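Local coordinates for protein nucleocapsid (Crimean-congo hemorrhagic fever virus, PDB 4AKL) that probably binds single- and double-stranded RNA to package the viral genome and probably cuts double-stranded DNA without sequence preference, at residues P41-D44 / R45-F48; S310-W313 / L314-A317; F330-E333 / L334-P338; I373-H376 / P377-T381; V460-S464 / P465-A469. All coordinates share one frame; numbering follows the deposited sequence. Where two conformers were deposited one is given.

How the contacts relate
All five contacts are local, each within one continuous piece of a mostly helical chain, and they follow one another in series. Contacts 2 and 4 touch: Trp313 NE1 of the first lies 2.7 Å from Ala378 O of the second, a probable hydrogen bond, and their centres are 14 Å apart. Contacts 2 and 3 sit on the successive helices 306-316 and 324-336, with nearest atoms about 6 Å apart. Contact 5 has its centre 9 Å from the centre of the chain, its nearest atoms about 7 Å from contact 2 and about 9 Å from contact 4. Contact 1 is the most peripheral, its centre 29 Å out; its nearest atoms approach contact 3 to about 8 Å.

Contact 1: residues P41-D44 / R45-F48; sequences PNLD and RFVF
Leu43 and Phe46 meet where a loop passes into helix 45-52, next to an Asx turn in which Asn42 OD1 accepts the backbone N-H of Asp44 in the plane of the amide carbonyl, at 3.1 Å from OD1 to N. The Phe46 ring turns its edge to the leucine: Phe46 CD2 is 4.0 Å from Leu43 CB, and Leu43 CA and O lie at that edge near the ring plane. Arg45 CG sits between the backbone N and the carbonyl carbon (chi1 77°); this puts it over one face of the Phe46 ring, near the rim, and the chain runs extended from CG to NE. Phe46 CZ in turn stands over one face of the guanidinium, 3.4 Å above its plane and toward its rim, the two planes being inclined to each other. Two i to i+3 backbone bonds lead into the helix, Phe46 N to Leu43 O and Val47 N to Asp44 O, both 2.9 Å. Phe46 packs on helices 56-71 and 425-440, where the charges also find partners: Arg45 NH2 pairs with Glu69 and Asp44 OD1 with Lys432. Although Arg45 NH1 approaches Asn42 O, the angle is too poor for a direct bond. One water joins them instead, lying in the guanidinium plane, donating to Asn42 O at 3.0 Å and accepting from Arg45 NH1 at 3.0 Å and Arg45 N at 3.1 Å.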
# COMPACT_ATOMS: atom_id res chain seq x y z
N PRO A 41 24.43 -7.72 4.08
CA PRO A 41 24.92 -8.01 2.76
C PRO A 41 25.82 -6.88 2.24
O PRO A 41 25.56 -5.70 2.47
CB PRO A 41 23.64 -8.12 1.92
CG PRO A 41 22.50 -8.07 2.87
CD PRO A 41 22.99 -7.39 4.06
N ASN A 42 26.88 -7.27 1.56
CA ASN A 42 27.83 -6.34 1.01
C ASN A 42 27.59 -6.33 -0.48
O ASN A 42 27.84 -7.34 -1.16
CB ASN A 42 29.25 -6.77 1.33
CG ASN A 42 30.29 -5.68 1.01
OD1 ASN A 42 30.10 -4.86 0.12
ND2 ASN A 42 31.37 -5.68 1.76
N LEU A 43 27.11 -5.20 -0.98
CA LEU A 43 26.75 -5.08 -2.37
C LEU A 43 27.75 -4.24 -3.16
O LEU A 43 27.53 -3.96 -4.33
CB LEU A 43 25.33 -4.48 -2.47
CG LEU A 43 24.19 -5.10 -1.63
CD1 LEU A 43 22.84 -4.41 -1.92
CD2 LEU A 43 24.05 -6.59 -1.86
N ASP A 44 28.86 -3.87 -2.53
CA ASP A 44 29.91 -3.00 -3.11
C ASP A 44 30.29 -3.42 -4.49
O ASP A 44 30.26 -2.62 -5.42
CB ASP A 44 31.21 -3.01 -2.25
CG ASP A 44 31.12 -2.10 -1.01
OD1 ASP A 44 30.17 -1.33 -0.89
OD2 ASP A 44 32.03 -2.16 -0.13
N ARG A 45 30.63 -4.70 -4.64
CA ARG A 45 31.12 -5.19 -5.91
C ARG A 45 30.15 -4.94 -7.07
O ARG A 45 30.59 -4.83 -8.20
CB ARG A 45 31.45 -6.69 -5.83
CG ARG A 45 30.23 -7.64 -5.86
CD ARG A 45 30.74 -9.06 -5.52
NE ARG A 45 29.70 -10.08 -5.53
CZ ARG A 45 28.90 -10.37 -4.51
NH1 ARG A 45 28.97 -9.72 -3.35
NH2 ARG A 45 27.99 -11.32 -4.65
N PHE A 46 28.86 -4.85 -6.80
CA PHE A 46 27.89 -4.64 -7.88
C PHE A 46 27.96 -3.23 -8.47
O PHE A 46 27.47 -3.00 -9.59
CB PHE A 46 26.47 -4.96 -7.45
CG PHE A 46 26.27 -6.41 -7.01
CD1 PHE A 46 26.13 -7.43 -7.96
CD2 PHE A 46 26.21 -6.75 -5.67
CE1 PHE A 46 25.97 -8.76 -7.58
CE2 PHE A 46 26.04 -8.08 -5.27
CZ PHE A 46 25.91 -9.09 -6.23
N VAL A 47 28.56 -2.27 -7.76
CA VAL A 47 28.70 -0.93 -8.34
C VAL A 47 29.76 -0.97 -9.49
O VAL A 47 29.53 -0.41 -10.57
CB VAL A 47 29.06 0.14 -7.31
CG1 VAL A 47 29.44 1.47 -8.02
CG2 VAL A 47 27.88 0.34 -6.27
N PHE A 48 30.88 -1.64 -9.23
CA PHE A 48 31.98 -1.71 -10.17
C PHE A 48 31.59 -2.54 -11.37
O PHE A 48 31.94 -2.18 -12.47
CB PHE A 48 33.25 -2.29 -9.51
CG PHE A 48 33.64 -1.57 -8.29
CD1 PHE A 48 33.89 -0.21 -8.34
CD2 PHE A 48 33.72 -2.23 -7.05
CE1 PHE A 48 34.24 0.48 -7.19
CE2 PHE A 48 34.07 -1.55 -5.90
CZ PHE A 48 34.33 -0.18 -5.96
O HOH W 1 30.37 -7.13 -2.74

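Contact 2: residues S310-W313 / L314-A317; sequences SYYW and LYKA
Tyr312 and Lys316, one helical turn apart in helix 306-316, form the tight part of this contact. The two side chains run alongside each other in the same direction, and Lys316 CG stands over one face of the tyrosine ring, 3.8 Å from its centroid and 22° off the normal, a CH-pi contact. Bends at chi2 and chi3 keep the lysine methylenes near the ring, so that Lys316 CE comes within 3.5 Å of Tyr312 OH. The polar ends converge on one acceptor: Asp107 OD1 takes a salt bridge from Lys316 NZ and a hydrogen bond with Tyr312 OH. In the backbone, the bond from Lys316 N to Tyr312 O is 2.8 Å long and nearly straight, 171° at the hydrogen. Other side-chain meetings are looser. Tyr312 CD1 is 4.1 Å from Tyr315 CD2 and Tyr311 CD1 is 3.9 Å from Leu314 CD1, each at a slant. Tyr315 and Lys316 keep partial exposure, whereas Tyr311, Trp313 and Leu314 are buried. The last of the four backbone bonds joins Ala317 N to Trp313 O at 2.9 Å. The buried flanks are covered by helix 86-98, which receives Tyr311 and Leu314; by helix 385-392, whose Met388 touches Ser310, Trp313 and Leu314; and by helix 355-360, whose Leu359 meets Trp313 and Ala317.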
# COMPACT_ATOMS: atom_id res chain seq x y z
N SER A 310 -1.58 -9.46 -2.64
CA SER A 310 -1.10 -10.77 -3.01
C SER A 310 -2.17 -11.89 -2.97
O SER A 310 -2.18 -12.76 -3.85
CB SER A 310 0.17 -11.14 -2.21
OG SER A 310 1.28 -10.29 -2.65
N TYR A 311 -3.07 -11.83 -1.98
CA TYR A 311 -4.14 -12.80 -1.85
C TYR A 311 -5.23 -12.57 -2.94
O TYR A 311 -5.82 -13.54 -3.47
CB TYR A 311 -4.74 -12.80 -0.43
CG TYR A 311 -4.12 -13.87 0.43
CD1 TYR A 311 -4.56 -15.16 0.36
CD2 TYR A 311 -3.06 -13.60 1.29
CE1 TYR A 311 -3.99 -16.18 1.14
CE2 TYR A 311 -2.48 -14.60 2.06
CZ TYR A 311 -2.95 -15.88 1.97
OH TYR A 311 -2.35 -16.84 2.71
N TYR A 312 -5.46 -11.30 -3.27
CA TYR A 312 -6.36 -10.98 -4.34
C TYR A 312 -5.89 -11.64 -5.66
O TYR A 312 -6.71 -12.17 -6.43
CB TYR A 312 -6.47 -9.47 -4.50
CG TYR A 312 -7.30 -9.07 -5.66
CD1 TYR A 312 -8.66 -9.38 -5.70
CD2 TYR A 312 -6.75 -8.37 -6.73
CE1 TYR A 312 -9.46 -9.01 -6.79
CE2 TYR A 312 -7.56 -7.99 -7.85
CZ TYR A 312 -8.89 -8.31 -7.86
OH TYR A 312 -9.68 -7.95 -8.95
N TRP A 313 -4.57 -11.62 -5.91
CA TRP A 313 -4.04 -12.17 -7.16
C TRP A 313 -4.15 -13.67 -7.16
O TRP A 313 -4.48 -14.25 -8.19
CB TRP A 313 -2.60 -11.68 -7.44
CG TRP A 313 -2.55 -10.17 -7.68
CD1 TRP A 313 -3.49 -9.40 -8.35
CD2 TRP A 313 -1.56 -9.27 -7.22
NE1 TRP A 313 -3.12 -8.09 -8.36
CE2 TRP A 313 -1.93 -7.98 -7.67
CE3 TRP A 313 -0.37 -9.42 -6.50
CZ2 TRP A 313 -1.18 -6.86 -7.41
CZ3 TRP A 313 0.37 -8.32 -6.23
CH2 TRP A 313 -0.03 -7.04 -6.68
N LEU A 314 -3.90 -14.30 -6.02
CA LEU A 314 -4.18 -15.71 -5.89
C LEU A 314 -5.64 -16.02 -6.22
O LEU A 314 -5.93 -16.91 -7.03
CB LEU A 314 -3.91 -16.20 -4.50
CG LEU A 314 -2.53 -16.23 -3.93
CD1 LEU A 314 -2.64 -16.91 -2.55
CD2 LEU A 314 -1.52 -16.96 -4.86
N TYR A 315 -6.56 -15.27 -5.61
CA TYR A 315 -7.98 -15.45 -5.89
C TYR A 315 -8.27 -15.29 -7.39
O TYR A 315 -8.83 -16.19 -8.00
CB TYR A 315 -8.81 -14.52 -4.99
CG TYR A 315 -10.15 -14.26 -5.49
CD1 TYR A 315 -11.20 -15.19 -5.29
CD2 TYR A 315 -10.43 -13.10 -6.15
CE1 TYR A 315 -12.51 -14.91 -5.77
CE2 TYR A 315 -11.73 -12.84 -6.63
CZ TYR A 315 -12.74 -13.74 -6.43
OH TYR A 315 -14.01 -13.44 -6.92
N LYS A 316 -7.83 -14.19 -7.99
CA LYS A 316 -8.07 -13.96 -9.41
C LYS A 316 -7.47 -15.01 -10.32
O LYS A 316 -8.03 -15.26 -11.35
CB LYS A 316 -7.54 -12.60 -9.86
CG LYS A 316 -8.30 -11.47 -9.32
CD LYS A 316 -9.83 -11.44 -9.77
CE LYS A 316 -9.98 -10.74 -11.11
NZ LYS A 316 -11.40 -10.35 -11.33
N ALA A 317 -6.31 -15.56 -9.95
CA ALA A 317 -5.67 -16.61 -10.69
C ALA A 317 -6.31 -18.00 -10.49
O ALA A 317 -5.87 -18.93 -11.11
CB ALA A 317 -4.14 -16.68 -10.38

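Contact 3: residues F330-E333 / L334-P338; sequences FLFE and LGKHP
The C-terminal end of helix 324-336 carries an intrahelical salt bridge between Glu333 and Lys336, three residues apart. The two side chains lie alongside, pointing the same way, and Lys336 NZ meets Glu333 OE1 at 3.0 Å on the syn side of the carboxylate, 25° out of its plane. A second, weak bond runs from Lys336 NZ to Glu333 OE2 at 3.4 Å, so the ammonium leans on both oxygens while clearly nearer one. The lysine extends with CG anti to the backbone N (chi1 -177°) and bends only at chi3, which turns NZ to the glutamate; on the way its CD passes the Phe332 ring obliquely, 3.8 Å from Phe332 CE2. Glu333 OE2 sits at the edge of that same ring, in its plane, and also takes a weak hydrogen bond from Gln329 NE2, one turn earlier. In the backbone near the helix end, some carbonyls accept both i+4 and weak i+3 bonds. Glu333 O accepts a straight bond from His337 N at 3.2 Å, 175° at the hydrogen, together with a weak one from Lys336 N. Leu331 O likewise holds Gly335 N at 3.2 Å and, weakly, Leu334 N. On another flank, Leu334 CD2 touches Phe330 CE1 at 4.2 Å and Leu331 CD2 at 4.3 Å, loose apolar meetings that extend onto Met344 of helix 341-350 and Ile385 of helix 385-392. Phe332 O is additionally bonded to Ser407 OG.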
# COMPACT_ATOMS: atom_id res chain seq x y z
N PHE A 330 7.01 -21.89 -7.04
CA PHE A 330 7.35 -21.04 -8.18
C PHE A 330 8.12 -19.77 -7.72
O PHE A 330 9.15 -19.41 -8.27
CB PHE A 330 6.07 -20.64 -8.93
CG PHE A 330 6.30 -19.91 -10.22
CD1 PHE A 330 6.46 -18.56 -10.25
CD2 PHE A 330 6.30 -20.60 -11.44
CE1 PHE A 330 6.65 -17.89 -11.48
CE2 PHE A 330 6.48 -19.95 -12.63
CZ PHE A 330 6.67 -18.57 -12.63
N LEU A 331 7.56 -19.09 -6.71
CA LEU A 331 8.14 -17.88 -6.19
C LEU A 331 9.45 -18.13 -5.46
O LEU A 331 10.35 -17.31 -5.55
CB LEU A 331 7.15 -17.16 -5.32
CG LEU A 331 5.87 -16.66 -6.05
CD1 LEU A 331 4.69 -16.39 -5.09
CD2 LEU A 331 6.18 -15.40 -6.92
N PHE A 332 9.56 -19.25 -4.80
CA PHE A 332 10.76 -19.61 -4.08
C PHE A 332 11.91 -19.79 -5.04
O PHE A 332 12.97 -19.27 -4.79
CB PHE A 332 10.56 -20.91 -3.27
CG PHE A 332 11.82 -21.45 -2.64
CD1 PHE A 332 12.34 -20.89 -1.49
CD2 PHE A 332 12.48 -22.55 -3.21
CE1 PHE A 332 13.50 -21.38 -0.92
CE2 PHE A 332 13.65 -23.10 -2.63
CZ PHE A 332 14.17 -22.51 -1.49
N GLU A 333 11.68 -20.52 -6.12
CA GLU A 333 12.73 -20.75 -7.17
C GLU A 333 13.19 -19.45 -7.73
O GLU A 333 14.33 -19.29 -8.01
CB GLU A 333 12.21 -21.62 -8.31
CG GLU A 333 11.73 -22.98 -7.89
CD GLU A 333 12.83 -23.80 -7.33
OE1 GLU A 333 13.93 -23.72 -7.90
OE2 GLU A 333 12.62 -24.54 -6.33
N LEU A 334 12.27 -18.49 -7.86
CA LEU A 334 12.54 -17.21 -8.49
C LEU A 334 13.50 -16.31 -7.66
O LEU A 334 14.36 -15.61 -8.19
CB LEU A 334 11.19 -16.52 -8.66
CG LEU A 334 10.82 -15.74 -9.90
CD1 LEU A 334 10.90 -16.57 -11.17
CD2 LEU A 334 9.38 -15.15 -9.73
N GLY A 335 13.33 -16.31 -6.34
CA GLY A 335 14.18 -15.58 -5.46
C GLY A 335 15.45 -16.33 -5.08
O GLY A 335 16.32 -15.75 -4.49
N LYS A 336 15.53 -17.63 -5.41
CA LYS A 336 16.70 -18.45 -5.08
C LYS A 336 17.75 -18.16 -6.14
O LYS A 336 18.90 -17.84 -5.80
CB LYS A 336 16.31 -19.94 -5.04
CG LYS A 336 17.37 -20.91 -4.66
CD LYS A 336 16.83 -22.40 -4.51
CE LYS A 336 16.29 -22.97 -5.86
NZ LYS A 336 15.98 -24.42 -5.81
N HIS A 337 17.32 -18.27 -7.42
CA HIS A 337 18.15 -18.02 -8.62
C HIS A 337 17.50 -16.90 -9.44
O HIS A 337 16.57 -17.19 -10.23
CB HIS A 337 18.26 -19.24 -9.59
CG HIS A 337 18.86 -20.47 -8.99
ND1 HIS A 337 18.27 -21.72 -9.11
CD2 HIS A 337 20.00 -20.66 -8.28
CE1 HIS A 337 19.02 -22.62 -8.49
NE2 HIS A 337 20.08 -22.00 -7.98
N PRO A 338 17.98 -15.65 -9.31
CA PRO A 338 17.34 -14.62 -10.05
C PRO A 338 17.50 -14.84 -11.54
O PRO A 338 18.55 -15.27 -11.99
CB PRO A 338 18.13 -13.39 -9.67
CG PRO A 338 19.46 -13.87 -9.44
CD PRO A 338 19.29 -15.21 -8.83

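Contact 4: residues I373-H376 / P377-T381; sequences IYMH and PAVLT
The His376 imidazole carries Pro377 on one face and the backbone of Ala378 at its edge. Pro377 CD stands 3.2 Å above the ring plane, toward the rim and 24° off the normal through the centroid, which makes it a CH-pi contact between consecutive residues. At the edge, Ala378 N donates to His376 ND1 at 3.1 Å; the bond makes 157° at the hydrogen and is tilted 19° out of the ring plane. With CG anti to the backbone N and the ring turned by chi2, ND1 lies within reach of the Ala378 N-H. The other ring nitrogen, NE2, is bonded to Gln122 O, so the rotation of the imidazole is fixed from both ends, and the rings of Trp106 and Tyr126 also meet it. His376 opens a type I beta turn that runs to Val379, in a loop between helices 355-360 and 385-392. It is closed by Val379 N to His376 O at 3.1 Å, the donor well above the carbonyl plane; Arg384 NH1 bonds to that same carbonyl oxygen and to Val379 O. Past the turn the chain comes back alongside Met375, and here the packing is apolar. The methionine crosses Val379 at about a right angle, with Met375 SD 3.8 Å from Val379 CG1. It then reaches Thr381 tip to tip: Met375 SD is 3.6 Å from Thr381 CG2, and the bend at chi3 turns the CE methyl toward the same CG2. Val379 CG2 meanwhile lies 3.9 Å from His376 CB, and the hydroxyl of Thr381 is bonded to Arg384 N.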
# COMPACT_ATOMS: atom_id res chain seq x y z
N ILE A 373 2.98 5.26 -11.52
CA ILE A 373 2.73 5.68 -10.18
C ILE A 373 1.20 5.75 -9.94
O ILE A 373 0.71 5.62 -8.79
CB ILE A 373 3.46 7.04 -9.92
CG1 ILE A 373 3.61 7.34 -8.42
CG2 ILE A 373 2.72 8.21 -10.63
CD1 ILE A 373 4.42 6.29 -7.53
N TYR A 374 0.43 5.96 -11.01
CA TYR A 374 -0.99 6.08 -10.88
C TYR A 374 -1.78 4.79 -10.84
O TYR A 374 -2.98 4.81 -10.52
CB TYR A 374 -1.54 6.91 -12.02
CG TYR A 374 -1.12 8.33 -11.97
CD1 TYR A 374 -1.41 9.13 -10.86
CD2 TYR A 374 -0.45 8.92 -13.06
CE1 TYR A 374 -1.05 10.46 -10.81
CE2 TYR A 374 -0.09 10.24 -13.02
CZ TYR A 374 -0.40 11.01 -11.87
OH TYR A 374 -0.04 12.32 -11.82
N MET A 375 -1.14 3.69 -11.17
CA MET A 375 -1.81 2.39 -11.24
C MET A 375 -2.52 2.04 -9.96
O MET A 375 -2.02 2.35 -8.87
CB MET A 375 -0.77 1.29 -11.53
CG MET A 375 -1.36 -0.03 -11.86
SD MET A 375 -0.08 -1.23 -12.35
CE MET A 375 0.26 -0.69 -13.98
N HIS A 376 -3.67 1.42 -10.08
CA HIS A 376 -4.43 0.94 -8.88
C HIS A 376 -3.64 -0.14 -8.21
O HIS A 376 -3.02 -1.00 -8.89
CB HIS A 376 -5.80 0.46 -9.28
CG HIS A 376 -6.72 0.14 -8.14
ND1 HIS A 376 -6.62 -1.02 -7.42
CD2 HIS A 376 -7.78 0.81 -7.63
CE1 HIS A 376 -7.57 -1.04 -6.50
NE2 HIS A 376 -8.30 0.05 -6.61
N PRO A 377 -3.65 -0.16 -6.83
CA PRO A 377 -2.81 -1.10 -6.09
C PRO A 377 -3.14 -2.56 -6.16
O PRO A 377 -2.36 -3.40 -5.64
CB PRO A 377 -2.98 -0.63 -4.63
CG PRO A 377 -4.27 0.09 -4.59
CD PRO A 377 -4.28 0.80 -5.92
N ALA A 378 -4.27 -2.88 -6.76
CA ALA A 378 -4.72 -4.26 -6.93
C ALA A 378 -4.34 -4.78 -8.31
O ALA A 378 -4.73 -5.90 -8.64
CB ALA A 378 -6.20 -4.35 -6.75
N VAL A 379 -3.61 -3.99 -9.11
CA VAL A 379 -3.22 -4.39 -10.46
C VAL A 379 -1.81 -5.00 -10.46
O VAL A 379 -0.84 -4.36 -10.00
CB VAL A 379 -3.32 -3.22 -11.44
CG1 VAL A 379 -2.89 -3.65 -12.91
CG2 VAL A 379 -4.74 -2.64 -11.43
N LEU A 380 -1.71 -6.24 -10.93
CA LEU A 380 -0.45 -6.94 -11.06
C LEU A 380 0.42 -6.42 -12.20
O LEU A 380 -0.07 -5.93 -13.19
CB LEU A 380 -0.68 -8.44 -11.25
CG LEU A 380 0.56 -9.36 -11.12
CD1 LEU A 380 1.26 -9.22 -9.74
CD2 LEU A 380 0.14 -10.80 -11.33
N THR A 381 1.73 -6.52 -12.00
CA THR A 381 2.76 -6.24 -13.00
C THR A 381 3.91 -7.22 -12.73
O THR A 381 3.96 -7.85 -11.65
CB THR A 381 3.40 -4.80 -12.92
OG1 THR A 381 4.01 -4.63 -11.65
CG2 THR A 381 2.39 -3.70 -13.15

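Contact 5: residues V460-S464 / P465-A469; sequences VGKQS and PFQNA
Gln467 OE1 is held by two successive backbone N-H groups: that of Gln463 at 2.8 Å from OE1 to N, in the plane of the amide carbonyl, and that of Ser464 at 3.2 Å, a weak bond with a bent approach. The glutamine chain is extended beyond CG, which carries the amide back across the turn to these donors, while its other end, NE2, bonds to Ala143 O. The amide is therefore fixed at both of its polar atoms. A second side-chain-to-backbone bond lies beside it: Ser464 OG, placed anti to its own N (chi1 163°), accepts from Phe466 N at 3.0 Å and 165° at the hydrogen, an ST turn. The hydroxyl also bonds with Asn144 O, and it sits at the edge of the Phe466 ring, 3.6 Å from CD2 and near the ring plane. Lys462 works across the loop differently. Its methylenes lie against Ala469, with Lys462 CD 3.9 Å from Ala469 CB, and its ammonium, weakly hydrogen-bonded to Gln457 OE1, reaches the carbonyls through water. One water accepts from Lys462 NZ at 2.8 Å and donates to Pro465 O at 2.6 Å; another connects the same NZ with Gln467 O. Phe466 packs on helix 77-83 and Pro465 on Val390 of helix 385-392. The whole is a helix ending continued by a turn: helix 450-460 closes in a Schellman motif with Gly461 at positive phi, followed by a type I beta turn from Ser464 to Gln467.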
# COMPACT_ATOMS: atom_id res chain seq x y z
N VAL A 460 7.87 5.91 6.83
CA VAL A 460 6.56 5.94 7.42
C VAL A 460 6.55 5.12 8.74
O VAL A 460 5.68 5.31 9.56
CB VAL A 460 5.43 5.48 6.48
CG1 VAL A 460 5.48 6.28 5.11
CG2 VAL A 460 5.50 4.03 6.26
N GLY A 461 7.54 4.24 8.91
CA GLY A 461 7.73 3.47 10.12
C GLY A 461 7.51 1.98 9.98
O GLY A 461 7.46 1.29 11.00
N LYS A 462 7.38 1.48 8.75
CA LYS A 462 7.17 0.06 8.55
C LYS A 462 8.44 -0.66 8.92
O LYS A 462 9.51 -0.28 8.49
CB LYS A 462 6.76 -0.30 7.09
CG LYS A 462 5.37 0.22 6.70
CD LYS A 462 5.00 0.06 5.19
CE LYS A 462 4.82 -1.42 4.79
NZ LYS A 462 4.15 -1.70 3.45
N GLN A 463 8.29 -1.69 9.73
CA GLN A 463 9.38 -2.56 10.11
C GLN A 463 9.12 -4.05 9.75
O GLN A 463 9.79 -4.93 10.27
CB GLN A 463 9.62 -2.41 11.59
CG GLN A 463 10.13 -1.04 11.91
CD GLN A 463 10.49 -0.87 13.32
OE1 GLN A 463 10.85 0.22 13.69
NE2 GLN A 463 10.40 -1.93 14.13
N SER A 464 8.16 -4.28 8.86
CA SER A 464 7.82 -5.57 8.32
C SER A 464 7.08 -5.34 7.02
O SER A 464 6.36 -4.31 6.89
CB SER A 464 6.92 -6.32 9.28
OG SER A 464 6.26 -7.42 8.67
N PRO A 465 7.25 -6.27 6.04
CA PRO A 465 6.44 -6.23 4.84
C PRO A 465 4.94 -6.50 5.04
O PRO A 465 4.17 -6.19 4.13
CB PRO A 465 7.05 -7.33 3.93
CG PRO A 465 7.84 -8.17 4.79
CD PRO A 465 8.25 -7.35 6.00
N PHE A 466 4.56 -7.07 6.22
CA PHE A 466 3.18 -7.45 6.49
C PHE A 466 2.35 -6.41 7.23
O PHE A 466 1.22 -6.68 7.56
CB PHE A 466 3.15 -8.79 7.20
CG PHE A 466 3.81 -9.84 6.39
CD1 PHE A 466 3.14 -10.41 5.34
CD2 PHE A 466 5.12 -10.21 6.64
CE1 PHE A 466 3.78 -11.40 4.50
CE2 PHE A 466 5.74 -11.17 5.83
CZ PHE A 466 5.05 -11.77 4.75
N GLN A 467 2.92 -5.24 7.46
CA GLN A 467 2.21 -4.10 8.00
C GLN A 467 1.49 -3.33 6.93
O GLN A 467 1.99 -3.21 5.84
CB GLN A 467 3.18 -3.15 8.74
CG GLN A 467 3.51 -3.63 10.10
CD GLN A 467 4.79 -3.07 10.67
OE1 GLN A 467 5.66 -2.54 9.95
NE2 GLN A 467 4.93 -3.20 11.99
N ASN A 468 0.32 -2.83 7.24
CA ASN A 468 -0.45 -1.93 6.36
C ASN A 468 -0.23 -0.58 6.95
O ASN A 468 -0.39 -0.39 8.19
CB ASN A 468 -1.92 -2.35 6.33
CG ASN A 468 -2.87 -1.27 5.73
OD1 ASN A 468 -2.91 -0.10 6.16
ND2 ASN A 468 -3.67 -1.69 4.76
N ALA A 469 0.12 0.39 6.10
CA ALA A 469 0.44 1.74 6.61
C ALA A 469 -0.51 2.82 6.08
O ALA A 469 -0.17 4.03 6.13
CB ALA A 469 1.92 2.10 6.30
O HOH W 2 1.59 -3.21 2.96
O HOH W 3 4.85 -4.27 2.53